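PDB 7EPK: signal recognition particle 54 kDa protein from Aeropyrum pernix, which belongs to the SRP54 family and joins a helical bundle, a P-loop GTPase domain and a helical signal peptide binding domain in one chain. Local coordinates for residues E378-E383 with R411-Y416; I391-M396 with T405-V410; R331-M336 with K371-I376; A356-G361 with K421-K426. All blocks are in the same frame, centred on the assembly; numbering follows the deposited sequence.

How the interactions relate
All four contacts lie in the helical signal peptide binding domain, whereas GDP sits in a pocket of residues between 104 and 273, in the GTPase domain, and none of the eight segments contributes to it. Helix 409-423 ties the set together: interactions 2, 1 and 4 meet it in turn, from its start to its end. Interactions 1 and 2 have centres about 8 Å apart and share the packing of Leu414 against Met396. Interaction 3 lies about 11 Å from interaction 1, centre to centre, and is joined to it by a probable hydrogen bond between Tyr416 OH and Gln332 NE2 (2.9 Å). Interaction 4 is more remote, its centre about 19 Å from that of interaction 1.

Interaction 1. Residues E378-E383 with R411-Y416; sequences ESMTYE and RELLVY
Met380 reaches across to Leu413 and Leu414 of helix 409-423, an inward-facing contact in the core of the helical signal peptide binding domain. Met380 sits in the short link between helix 367-379 and helix 382-386, where the chain has left helical geometry, and its CA-CB bond is aimed at the opposite helix. Immediately after it, Thr381 is the N-cap residue of the next helix, its OG1 hydrogen-bonded to Glu384 N. The backbones stay well apart, with 11.8 Å between Met380 CA and Leu414 CA, and the thioether chain spans that gap. CG stands beside the backbone N, opposite the carbonyl carbon (chi1 -58°), and beyond it the chain runs straight out (chi2 -170°, chi3 169°), carrying the terminal methyl to the far side.

The two leucines offer their branches differently: Leu413 points its CB at the link directly, while Leu414 leaves the helix at a slant and brings CD1 closer only at its end, and it and the methionine slide past each other in opposite directions. All three residues are buried, and no hydrogen bond crosses between the segments; the contact is purely apolar. Met326 and Ile391 touch both Met380 and Leu414, while Ile329, Ile376 and Ile377 pack on Leu413, which makes the methionine methyl part of a larger hydrophobic cluster. Only that methyl does the touching: Met380 CE lies 4.0 Å from Leu414 CD1 and 4.2 Å from Leu413 CD2, meeting one methyl branch of each leucine.

Interaction 2. Residues I391-M396 with T405-V410; sequences IDKRRM and TSVDDV
Asp392 OD1 accepts a bond from Arg395 N (2.8 Å, N-H...O 165°), capping the start of the helix from which Lys393 and Met396 reach across to Val407 and Val410. The amide meets the carboxylate oxygen nearly end-on, in line with its C-O bond. On the facing side Ser406 does a similar job more loosely, its OG weakly bonded to Asp409 N at the entrance to helix 409-423.

Between these two capped starts the contact itself is apolar. Met396 CG packs against both valines, 3.5 Å from Val410 CG1 and 4.0 Å from Val407 CG2, with Val407 O also beside it. The methyl CG1 of Val410, placed between its own backbone N and carbonyl carbon (chi1 36°), fits against both Met396 CG and Met396 O. Lys393, itself exposed, covers part of Val407: two bends, at chi2 and chi3, fold its chain back so that it passes across Val407 at about a right angle, with NZ lying over CG2 at 3.4 Å. Lys393 NZ is 5.9 Å from Asp408 OD1, not in contact; any attraction would be long-range. Two successive helices packed start against start round a short connection are consistent with the helix-turn-helix-like arrangement of this domain family.

Interaction 3. Residues R331-M336 with K371-I376; sequences RQLRAM and KRWMAI
Leu333 and Met374 lie side by side and supply most of the surface buried here, with Trp373 next and Arg334 contributing a little. This is antiparallel helix packing inside the helical signal peptide binding domain: helices 326-337 and 367-379 have local axes 9.7 Å apart at an angle of 146°, and Leu333 and Met374 mark the point where the backbones come nearest. Their side chains pass in opposite directions, with Met374 CG packed 3.8 Å from Leu333 CB. The extended chi2 of Met374 (175°) carries SD straight on to 3.5 Å from Arg334 N; the bend at chi3 turns only the terminal methyl.

Leu333 meanwhile has its CG beside the backbone N (chi1 -63°), which sends the two methyls toward the tryptophan. CD1 sits 3.7 Å from Trp373 CB, and CD2 approaches the indole obliquely; leucine and tryptophan cross nearly at right angles. Leu365, from the loop ahead of helix 367-379, touches both of them.

Farther round, Trp373 leans on helix 409-423 through Leu413 and meets the ring of Tyr416, whereas Gln332 and Met336 pack on Ala315 and Leu312 of the long helix 293-320. Helix 326-337 is thus layered between helix 293-320 and helix 367-379, and the latter against helix 409-423.

Interaction 4. Residues A356-G361 with K421-K426; sequences ASIDEG and KTMMKK
Loop 356-361 faces the end of helix 409-423, the backbones coming closest at Ile358 and Met423 (7.9 Å between CA atoms), just where Met424 leaves the helix and a type I turn runs from Met423 to Lys426. Lys426 N is hydrogen-bonded to Met423 O across the turn. The contact ties the loop between helix 350-356 and helix 367-379 to the C-terminal end of helix 409-423, at the surface of the signal peptide binding domain.

Met423 and Ile358 carry most of the contact. Beyond CG the Met423 chain is extended (chi2 174°), and it lies across Asp359 at about a right angle: SD is 3.5 Å from Asp359 CB, and the methyl CE is 3.6 Å from OD2 of the same residue. The aspartate meets it with its CB and one carboxylate oxygen because CG stands opposite the backbone N (chi1 179°), while OD1 makes a weak bond back to Gly361 N within its own loop. Ile358 comes in beside it, and the branch methyl CG2 is the one that touches: it lies 3.8 Å from Met423 SD and also 3.8 Å from Met424 CE. Met424 gets there by folding at chi2 and chi3, which brings its end nearer the loop than its CB direction would suggest, and it meets the isoleucine at a slant.

No hydrogen bond or salt bridge joins the two segments, and none of the touching residues is buried. The contact therefore rests on dispersion among thioethers and methyls; the slightly positive S-methyl of Met423 beside the Asp359 carboxylate may add a modest electrostatic attraction.

Interaction 1. Residues E378-E383 with R411-Y416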
loop_
_atom_site.group_PDB
_atom_site.type_symbol
_atom_site.label_atom_id
_atom_site.label_comp_id
_atom_site.label_asym_id
_atom_site.label_seq_id
_atom_site.Cartn_x
_atom_site.Cartn_y
_atom_site.Cartn_z
ATOM N N GLU A 378 24.733 21.578 -0.043
ATOM C CA GLU A 378 23.850 21.580 -1.238
ATOM C C GLU A 378 24.057 22.867 -2.051
ATOM O O GLU A 378 23.769 22.832 -3.255
ATOM C CB GLU A 378 22.400 21.358 -0.811
ATOM C CG GLU A 378 22.121 19.959 -0.293
ATOM C CD GLU A 378 20.755 19.801 0.342
ATOM O OE1 GLU A 378 20.529 18.793 1.044
ATOM O OE2 GLU A 378 19.923 20.689 0.132
ATOM N N SER A 379 24.541 23.955 -1.438
ATOM C CA SER A 379 24.704 25.298 -2.081
ATOM C C SER A 379 26.137 25.486 -2.618
ATOM O O SER A 379 26.329 26.354 -3.484
ATOM C CB SER A 379 24.294 26.435 -1.142
ATOM O OG SER A 379 22.911 26.362 -0.802
ATOM N N MET A 380 27.103 24.688 -2.161
ATOM C CA MET A 380 28.478 24.665 -2.719
ATOM C C MET A 380 28.436 24.200 -4.183
ATOM O O MET A 380 27.690 23.271 -4.463
ATOM C CB MET A 380 29.342 23.682 -1.933
ATOM C CG MET A 380 29.430 23.978 -0.464
ATOM S SD MET A 380 30.688 22.928 0.263
ATOM C CE MET A 380 30.889 23.627 1.897
ATOM N N THR A 381 29.260 24.778 -5.066
ATOM C CA THR A 381 29.438 24.325 -6.478
ATOM C C THR A 381 30.035 22.915 -6.480
ATOM O O THR A 381 30.641 22.489 -5.478
ATOM C CB THR A 381 30.335 25.253 -7.323
ATOM O OG1 THR A 381 31.715 25.031 -7.051
ATOM C CG2 THR A 381 30.099 26.727 -7.097
ATOM N N TYR A 382 29.919 22.215 -7.598
ATOM C CA TYR A 382 30.542 20.880 -7.773
ATOM C C TYR A 382 32.057 20.994 -7.581
ATOM O O TYR A 382 32.649 20.041 -7.070
ATOM C CB TYR A 382 30.170 20.287 -9.133
ATOM C CG TYR A 382 28.709 19.944 -9.240
ATOM C CD1 TYR A 382 28.168 18.897 -8.511
ATOM C CD2 TYR A 382 27.857 20.708 -10.008
ATOM C CE1 TYR A 382 26.817 18.588 -8.592
ATOM C CE2 TYR A 382 26.509 20.421 -10.091
ATOM C CZ TYR A 382 25.981 19.350 -9.392
ATOM O OH TYR A 382 24.643 19.076 -9.487
ATOM N N GLU A 383 32.647 22.105 -8.015
ATOM C CA GLU A 383 34.099 22.387 -7.870
ATOM C C GLU A 383 34.419 22.588 -6.389
ATOM O O GLU A 383 35.364 21.967 -5.881
ATOM C CB GLU A 383 34.491 23.634 -8.655
ATOM C CG GLU A 383 35.970 23.954 -8.598
ATOM C CD GLU A 383 36.301 25.280 -9.252
ATOM O OE1 GLU A 383 36.030 26.286 -8.598
ATOM O OE2 GLU A 383 36.794 25.310 -10.419
ATOM N N ARG A 411 31.900 28.393 8.102
ATOM C CA ARG A 411 33.230 28.235 8.770
ATOM C C ARG A 411 33.226 27.028 9.720
ATOM O O ARG A 411 34.257 26.352 9.778
ATOM C CB ARG A 411 33.657 29.459 9.595
ATOM C CG ARG A 411 34.126 30.660 8.791
ATOM C CD ARG A 411 34.513 31.807 9.708
ATOM N NE ARG A 411 35.095 32.862 8.894
ATOM C CZ ARG A 411 36.364 32.910 8.505
ATOM N NH1 ARG A 411 37.221 31.980 8.909
ATOM N NH2 ARG A 411 36.775 33.896 7.720
ATOM N N GLU A 412 32.147 26.795 10.475
ATOM C CA GLU A 412 32.067 25.688 11.475
ATOM C C GLU A 412 32.262 24.347 10.749
ATOM O O GLU A 412 33.111 23.569 11.189
ATOM C CB GLU A 412 30.733 25.683 12.236
ATOM C CG GLU A 412 30.495 26.875 13.156
ATOM C CD GLU A 412 29.055 27.052 13.640
ATOM O OE1 GLU A 412 28.188 26.234 13.264
ATOM O OE2 GLU A 412 28.790 28.018 14.390
ATOM N N LEU A 413 31.481 24.094 9.691
ATOM C CA LEU A 413 31.573 22.871 8.849
ATOM C C LEU A 413 33.016 22.758 8.366
ATOM O O LEU A 413 33.648 21.698 8.566
ATOM C CB LEU A 413 30.592 22.966 7.663
ATOM C CG LEU A 413 30.733 21.930 6.532
ATOM C CD1 LEU A 413 30.861 20.509 7.061
ATOM C CD2 LEU A 413 29.549 22.000 5.579
ATOM N N LEU A 414 33.504 23.835 7.751
ATOM C CA LEU A 414 34.845 23.874 7.134
ATOM C C LEU A 414 35.876 23.399 8.162
ATOM O O LEU A 414 36.629 22.440 7.845
ATOM C CB LEU A 414 35.094 25.279 6.590
ATOM C CG LEU A 414 34.901 25.400 5.077
ATOM C CD1 LEU A 414 33.576 24.813 4.615
ATOM C CD2 LEU A 414 35.023 26.842 4.624
ATOM N N VAL A 415 35.850 23.957 9.377
ATOM C CA VAL A 415 36.779 23.557 10.479
ATOM C C VAL A 415 36.572 22.065 10.748
ATOM O O VAL A 415 37.593 21.346 10.845
ATOM C CB VAL A 415 36.590 24.403 11.756
ATOM C CG1 VAL A 415 37.439 23.906 12.921
ATOM C CG2 VAL A 415 36.885 25.869 11.495
ATOM N N TYR A 416 35.305 21.635 10.840
ATOM C CA TYR A 416 34.883 20.238 11.138
ATOM C C TYR A 416 35.580 19.317 10.146
ATOM O O TYR A 416 36.336 18.400 10.559
ATOM C CB TYR A 416 33.362 20.076 11.054
ATOM C CG TYR A 416 32.854 18.688 11.355
ATOM C CD1 TYR A 416 32.641 18.275 12.661
ATOM C CD2 TYR A 416 32.582 17.787 10.336
ATOM C CE1 TYR A 416 32.178 17.002 12.949
ATOM C CE2 TYR A 416 32.121 16.511 10.608
ATOM C CZ TYR A 416 31.911 16.123 11.920
ATOM O OH TYR A 416 31.454 14.876 12.210
#

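Interaction 2. Residues I391-M396 with T405-V410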
loop_
_atom_site.group_PDB
_atom_site.type_symbol
_atom_site.label_atom_id
_atom_site.label_comp_id
_atom_site.label_asym_id
_atom_site.label_seq_id
_atom_site.Cartn_x
_atom_site.Cartn_y
_atom_site.Cartn_z
ATOM N N ILE A 391 37.326 27.594 -1.036
ATOM C CA ILE A 391 36.270 28.458 -0.422
ATOM C C ILE A 391 36.947 29.589 0.352
ATOM O O ILE A 391 37.406 29.339 1.477
ATOM C CB ILE A 391 35.317 27.647 0.482
ATOM C CG1 ILE A 391 34.534 26.602 -0.320
ATOM C CG2 ILE A 391 34.393 28.581 1.248
ATOM C CD1 ILE A 391 33.563 25.761 0.495
ATOM N N ASP A 392 36.993 30.777 -0.263
ATOM C CA ASP A 392 37.492 32.063 0.295
ATOM C C ASP A 392 36.317 32.735 1.011
ATOM O O ASP A 392 35.362 32.009 1.372
ATOM C CB ASP A 392 38.081 32.947 -0.816
ATOM C CG ASP A 392 37.051 33.437 -1.826
ATOM O OD1 ASP A 392 35.864 33.609 -1.434
ATOM O OD2 ASP A 392 37.433 33.626 -3.005
ATOM N N LYS A 393 36.374 34.065 1.159
ATOM C CA LYS A 393 35.370 34.888 1.883
ATOM C C LYS A 393 34.154 35.128 0.986
ATOM O O LYS A 393 33.017 35.045 1.510
ATOM C CB LYS A 393 35.991 36.215 2.333
ATOM C CG LYS A 393 36.604 36.198 3.728
ATOM C CD LYS A 393 35.647 35.721 4.825
ATOM C CE LYS A 393 34.312 36.441 4.839
ATOM N NZ LYS A 393 33.621 36.309 6.145
ATOM N N ARG A 394 34.409 35.424 -0.296
ATOM C CA ARG A 394 33.391 35.682 -1.353
ATOM C C ARG A 394 32.495 34.450 -1.516
ATOM O O ARG A 394 31.255 34.619 -1.548
ATOM C CB ARG A 394 34.060 36.008 -2.693
ATOM C CG ARG A 394 33.077 36.147 -3.845
ATOM C CD ARG A 394 33.763 36.350 -5.177
ATOM N NE ARG A 394 32.782 36.504 -6.244
ATOM C CZ ARG A 394 32.072 37.606 -6.481
ATOM N NH1 ARG A 394 32.215 38.683 -5.724
ATOM N NH2 ARG A 394 31.206 37.626 -7.479
ATOM N N ARG A 395 33.107 33.265 -1.652
ATOM C CA ARG A 395 32.393 31.966 -1.784
ATOM C C ARG A 395 31.616 31.716 -0.492
ATOM O O ARG A 395 30.392 31.512 -0.571
ATOM C CB ARG A 395 33.385 30.844 -2.097
ATOM C CG ARG A 395 33.997 30.972 -3.484
ATOM C CD ARG A 395 35.127 29.995 -3.742
ATOM N NE ARG A 395 35.561 30.097 -5.130
ATOM C CZ ARG A 395 35.055 29.414 -6.155
ATOM N NH1 ARG A 395 34.099 28.514 -5.969
ATOM N NH2 ARG A 395 35.521 29.629 -7.375
ATOM N N MET A 396 32.304 31.802 0.647
ATOM C CA MET A 396 31.736 31.567 2.000
ATOM C C MET A 396 30.429 32.350 2.111
ATOM O O MET A 396 29.401 31.779 2.560
ATOM C CB MET A 396 32.723 32.032 3.076
ATOM C CG MET A 396 32.671 31.220 4.346
ATOM S SD MET A 396 34.228 31.287 5.287
ATOM C CE MET A 396 35.263 30.200 4.314
ATOM N N THR A 405 21.958 30.807 5.931
ATOM C CA THR A 405 22.895 30.508 7.051
ATOM C C THR A 405 23.917 31.638 7.231
ATOM O O THR A 405 23.974 32.549 6.359
ATOM C CB THR A 405 23.637 29.180 6.827
ATOM O OG1 THR A 405 24.232 29.194 5.528
ATOM C CG2 THR A 405 22.746 27.964 6.970
ATOM N N SER A 406 24.707 31.559 8.311
ATOM C CA SER A 406 25.746 32.557 8.672
ATOM C C SER A 406 27.066 32.232 7.966
ATOM O O SER A 406 27.420 31.048 7.832
ATOM C CB SER A 406 25.936 32.648 10.156
ATOM O OG SER A 406 26.650 31.527 10.642
ATOM N N VAL A 407 27.779 33.278 7.562
ATOM C CA VAL A 407 29.127 33.197 6.941
ATOM C C VAL A 407 30.051 32.466 7.918
ATOM O O VAL A 407 31.054 31.914 7.455
ATOM C CB VAL A 407 29.633 34.608 6.574
ATOM C CG1 VAL A 407 29.997 35.448 7.801
ATOM C CG2 VAL A 407 30.784 34.547 5.587
ATOM N N ASP A 408 29.722 32.483 9.216
ATOM C CA ASP A 408 30.458 31.757 10.292
ATOM C C ASP A 408 30.011 30.289 10.335
ATOM O O ASP A 408 30.816 29.456 10.758
ATOM C CB ASP A 408 30.255 32.392 11.678
ATOM C CG ASP A 408 31.193 33.531 12.057
ATOM O OD1 ASP A 408 32.095 33.872 11.251
ATOM O OD2 ASP A 408 31.020 34.062 13.176
ATOM N N ASP A 409 28.762 29.982 9.965
ATOM C CA ASP A 409 28.233 28.589 9.941
ATOM C C ASP A 409 29.043 27.764 8.938
ATOM O O ASP A 409 29.533 26.667 9.307
ATOM C CB ASP A 409 26.741 28.533 9.610
ATOM C CG ASP A 409 25.905 28.176 10.820
ATOM O OD1 ASP A 409 26.206 27.135 11.453
ATOM O OD2 ASP A 409 24.983 28.948 11.134
ATOM N N VAL A 410 29.184 28.292 7.721
ATOM C CA VAL A 410 30.009 27.680 6.642
ATOM C C VAL A 410 31.476 27.601 7.107
ATOM O O VAL A 410 32.197 26.735 6.585
ATOM C CB VAL A 410 29.801 28.382 5.279
ATOM C CG1 VAL A 410 29.584 29.883 5.384
ATOM C CG2 VAL A 410 30.922 28.074 4.302
#

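Interaction 3. Residues R331-M336 with K371-I376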
loop_
_atom_site.group_PDB
_atom_site.type_symbol
_atom_site.label_atom_id
_atom_site.label_comp_id
_atom_site.label_asym_id
_atom_site.label_seq_id
_atom_site.Cartn_x
_atom_site.Cartn_y
_atom_site.Cartn_z
ATOM N N ARG A 331 26.845 12.480 3.414
ATOM C CA ARG A 331 26.260 11.121 3.545
ATOM C C ARG A 331 26.221 10.759 5.029
ATOM O O ARG A 331 25.227 10.120 5.461
ATOM C CB ARG A 331 27.067 10.075 2.766
ATOM C CG ARG A 331 26.822 10.091 1.264
ATOM C CD ARG A 331 27.450 8.897 0.559
ATOM N NE ARG A 331 27.584 9.142 -0.876
ATOM C CZ ARG A 331 28.676 9.611 -1.479
ATOM N NH1 ARG A 331 28.671 9.823 -2.786
ATOM N NH2 ARG A 331 29.770 9.863 -0.780
ATOM N N GLN A 332 27.278 11.151 5.753
ATOM C CA GLN A 332 27.430 10.970 7.218
ATOM C C GLN A 332 26.273 11.670 7.935
ATOM O O GLN A 332 25.634 11.017 8.756
ATOM C CB GLN A 332 28.777 11.519 7.676
ATOM C CG GLN A 332 29.068 11.269 9.151
ATOM C CD GLN A 332 30.377 11.898 9.549
ATOM O OE1 GLN A 332 31.431 11.569 9.000
ATOM N NE2 GLN A 332 30.296 12.841 10.476
ATOM N N LEU A 333 25.997 12.935 7.610
ATOM C CA LEU A 333 24.939 13.740 8.278
ATOM C C LEU A 333 23.582 13.108 7.970
ATOM O O LEU A 333 22.846 12.808 8.938
ATOM C CB LEU A 333 24.998 15.199 7.813
ATOM C CG LEU A 333 26.292 15.943 8.152
ATOM C CD1 LEU A 333 26.402 17.261 7.395
ATOM C CD2 LEU A 333 26.412 16.170 9.646
ATOM N N ARG A 334 23.268 12.896 6.684
ATOM C CA ARG A 334 22.006 12.233 6.254
ATOM C C ARG A 334 21.779 10.995 7.125
ATOM O O ARG A 334 20.703 10.875 7.703
ATOM C CB ARG A 334 22.035 11.812 4.786
ATOM C CG ARG A 334 20.758 11.110 4.334
ATOM C CD ARG A 334 20.727 10.766 2.851
ATOM N NE ARG A 334 20.280 9.396 2.619
ATOM C CZ ARG A 334 20.953 8.295 2.974
ATOM N NH1 ARG A 334 22.122 8.374 3.597
ATOM N NH2 ARG A 334 20.442 7.105 2.705
ATOM N N ALA A 335 22.795 10.138 7.229
ATOM C CA ALA A 335 22.772 8.869 7.994
ATOM C C ALA A 335 22.456 9.147 9.472
ATOM O O ALA A 335 21.530 8.508 10.017
ATOM C CB ALA A 335 24.089 8.135 7.825
ATOM N N MET A 336 23.195 10.067 10.089
ATOM C CA MET A 336 23.066 10.430 11.527
ATOM C C MET A 336 21.664 10.992 11.805
ATOM O O MET A 336 21.013 10.524 12.778
ATOM C CB MET A 336 24.116 11.476 11.911
ATOM C CG MET A 336 25.523 10.946 11.890
ATOM S SD MET A 336 26.694 12.285 12.087
ATOM C CE MET A 336 26.576 12.513 13.858
ATOM N N LYS A 371 21.278 19.636 9.829
ATOM C CA LYS A 371 20.312 20.095 8.785
ATOM C C LYS A 371 20.848 21.358 8.104
ATOM O O LYS A 371 20.590 21.534 6.894
ATOM C CB LYS A 371 18.916 20.342 9.376
ATOM C CG LYS A 371 17.794 20.610 8.373
ATOM C CD LYS A 371 17.283 22.048 8.381
ATOM C CE LYS A 371 15.985 22.256 7.619
ATOM N NZ LYS A 371 14.816 21.685 8.334
ATOM N N ARG A 372 21.549 22.212 8.851
ATOM C CA ARG A 372 22.106 23.488 8.328
ATOM C C ARG A 372 23.320 23.133 7.469
ATOM O O ARG A 372 23.453 23.669 6.351
ATOM C CB ARG A 372 22.519 24.451 9.455
ATOM C CG ARG A 372 21.386 25.196 10.161
ATOM C CD ARG A 372 21.904 26.370 10.995
ATOM N NE ARG A 372 22.970 26.021 11.940
ATOM C CZ ARG A 372 22.786 25.571 13.182
ATOM N NH1 ARG A 372 21.566 25.403 13.664
ATOM N NH2 ARG A 372 23.830 25.268 13.933
ATOM N N TRP A 373 24.172 22.248 7.990
ATOM C CA TRP A 373 25.399 21.776 7.306
ATOM C C TRP A 373 25.030 21.129 5.975
ATOM O O TRP A 373 25.763 21.366 5.002
ATOM C CB TRP A 373 26.172 20.833 8.223
ATOM C CG TRP A 373 26.941 21.581 9.259
ATOM C CD1 TRP A 373 26.828 22.906 9.559
ATOM C CD2 TRP A 373 27.937 21.047 10.148
ATOM N NE1 TRP A 373 27.689 23.239 10.565
ATOM C CE2 TRP A 373 28.381 22.118 10.953
ATOM C CE3 TRP A 373 28.497 19.777 10.353
ATOM C CZ2 TRP A 373 29.370 21.951 11.929
ATOM C CZ3 TRP A 373 29.474 19.614 11.317
ATOM C CH2 TRP A 373 29.902 20.690 12.096
ATOM N N MET A 374 23.921 20.380 5.925
ATOM C CA MET A 374 23.463 19.710 4.685
ATOM C C MET A 374 23.024 20.781 3.674
ATOM O O MET A 374 23.466 20.708 2.513
ATOM C CB MET A 374 22.381 18.658 4.960
ATOM C CG MET A 374 22.987 17.293 5.389
ATOM S SD MET A 374 21.813 15.968 5.890
ATOM C CE MET A 374 20.698 16.025 4.487
ATOM N N ALA A 375 22.282 21.801 4.105
ATOM C CA ALA A 375 21.819 22.929 3.249
ATOM C C ALA A 375 23.031 23.639 2.645
ATOM O O ALA A 375 23.001 23.942 1.436
ATOM C CB ALA A 375 20.989 23.892 4.063
ATOM N N ILE A 376 24.032 23.898 3.496
ATOM C CA ILE A 376 25.350 24.515 3.155
ATOM C C ILE A 376 25.966 23.745 1.984
ATOM O O ILE A 376 26.264 24.374 0.978
ATOM C CB ILE A 376 26.300 24.510 4.375
ATOM C CG1 ILE A 376 25.850 25.452 5.497
ATOM C CG2 ILE A 376 27.730 24.789 3.937
ATOM C CD1 ILE A 376 26.291 26.880 5.322
#

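Interaction 4. Residues A356-G361 with K421-K426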
loop_
_atom_site.group_PDB
_atom_site.type_symbol
_atom_site.label_atom_id
_atom_site.label_comp_id
_atom_site.label_asym_id
_atom_site.label_seq_id
_atom_site.Cartn_x
_atom_site.Cartn_y
_atom_site.Cartn_z
ATOM N N ALA A 356 34.173 8.171 17.413
ATOM C CA ALA A 356 33.780 8.925 18.627
ATOM C C ALA A 356 34.840 8.764 19.732
ATOM O O ALA A 356 34.930 9.687 20.574
ATOM C CB ALA A 356 32.412 8.480 19.092
ATOM N N SER A 357 35.616 7.662 19.727
ATOM C CA SER A 357 36.679 7.336 20.725
ATOM C C SER A 357 37.968 8.144 20.471
ATOM O O SER A 357 38.887 8.022 21.302
ATOM C CB SER A 357 36.968 5.848 20.767
ATOM O OG SER A 357 37.950 5.485 19.806
ATOM N N ILE A 358 38.045 8.920 19.376
ATOM C CA ILE A 358 39.130 9.911 19.093
ATOM C C ILE A 358 38.574 11.329 19.309
ATOM O O ILE A 358 39.165 12.082 20.121
ATOM C CB ILE A 358 39.716 9.715 17.677
ATOM C CG1 ILE A 358 40.657 8.507 17.615
ATOM C CG2 ILE A 358 40.424 10.980 17.199
ATOM C CD1 ILE A 358 39.983 7.191 17.352
ATOM N N ASP A 359 37.490 11.683 18.608
ATOM C CA ASP A 359 36.754 12.971 18.765
ATOM C C ASP A 359 35.295 12.679 19.153
ATOM O O ASP A 359 34.492 12.339 18.259
ATOM C CB ASP A 359 36.831 13.825 17.497
ATOM C CG ASP A 359 36.088 15.151 17.578
ATOM O OD1 ASP A 359 35.965 15.692 18.694
ATOM O OD2 ASP A 359 35.638 15.642 16.519
ATOM N N GLU A 360 34.972 12.822 20.443
ATOM C CA GLU A 360 33.613 12.630 21.024
ATOM C C GLU A 360 32.615 13.556 20.311
ATOM O O GLU A 360 31.467 13.119 20.093
ATOM C CB GLU A 360 33.691 12.859 22.539
ATOM C CG GLU A 360 32.409 13.372 23.177
ATOM C CD GLU A 360 32.526 14.702 23.910
ATOM O OE1 GLU A 360 31.676 14.966 24.777
ATOM O OE2 GLU A 360 33.448 15.483 23.602
ATOM N N GLY A 361 33.050 14.769 19.940
ATOM C CA GLY A 361 32.207 15.830 19.349
ATOM C C GLY A 361 32.095 15.733 17.836
ATOM O O GLY A 361 31.670 16.732 17.227
ATOM N N LYS A 421 39.911 15.724 9.377
ATOM C CA LYS A 421 40.953 15.314 8.391
ATOM C C LYS A 421 42.347 15.252 9.032
ATOM O O LYS A 421 43.126 14.340 8.651
ATOM C CB LYS A 421 41.002 16.268 7.199
ATOM C CG LYS A 421 42.024 15.851 6.162
ATOM C CD LYS A 421 41.501 15.940 4.773
ATOM C CE LYS A 421 41.222 17.364 4.354
ATOM N NZ LYS A 421 41.223 17.468 2.878
ATOM N N THR A 422 42.649 16.201 9.928
ATOM C CA THR A 422 43.912 16.281 10.714
ATOM C C THR A 422 44.077 14.994 11.527
ATOM O O THR A 422 45.053 14.278 11.283
ATOM C CB THR A 422 43.945 17.500 11.650
ATOM O OG1 THR A 422 43.659 18.713 10.948
ATOM C CG2 THR A 422 45.287 17.648 12.332
ATOM N N MET A 423 43.133 14.712 12.427
ATOM C CA MET A 423 43.217 13.622 13.440
ATOM C C MET A 423 43.668 12.304 12.791
ATOM O O MET A 423 44.554 11.631 13.371
ATOM C CB MET A 423 41.864 13.401 14.127
ATOM C CG MET A 423 41.375 14.602 14.900
ATOM S SD MET A 423 39.712 14.331 15.512
ATOM C CE MET A 423 39.134 16.022 15.651
ATOM N N MET A 424 43.090 11.950 11.636
ATOM C CA MET A 424 43.260 10.618 10.990
ATOM C C MET A 424 44.596 10.564 10.229
ATOM O O MET A 424 44.798 9.595 9.473
ATOM C CB MET A 424 42.084 10.314 10.053
ATOM C CG MET A 424 40.863 9.720 10.763
ATOM S SD MET A 424 40.141 10.754 12.087
ATOM C CE MET A 424 40.724 9.881 13.540
ATOM N N LYS A 425 45.479 11.548 10.443
ATOM C CA LYS A 425 46.885 11.547 9.953
ATOM C C LYS A 425 47.791 10.905 11.018
ATOM O O LYS A 425 48.895 10.470 10.647
ATOM C CB LYS A 425 47.322 12.969 9.572
ATOM C CG LYS A 425 48.759 13.135 9.078
ATOM C CD LYS A 425 49.156 12.231 7.920
ATOM C CE LYS A 425 50.654 12.002 7.828
ATOM N NZ LYS A 425 50.975 10.764 7.075
ATOM N N LYS A 426 47.336 10.820 12.279
ATOM C CA LYS A 426 48.058 10.170 13.416
ATOM C C LYS A 426 49.240 11.060 13.839
ATOM O O LYS A 426 49.285 12.232 13.387
ATOM C CB LYS A 426 48.508 8.745 13.056
ATOM C CG LYS A 426 47.432 7.830 12.480
ATOM C CD LYS A 426 46.267 7.586 13.429
ATOM C CE LYS A 426 45.104 6.838 12.804
ATOM N NZ LYS A 426 45.502 5.510 12.275
#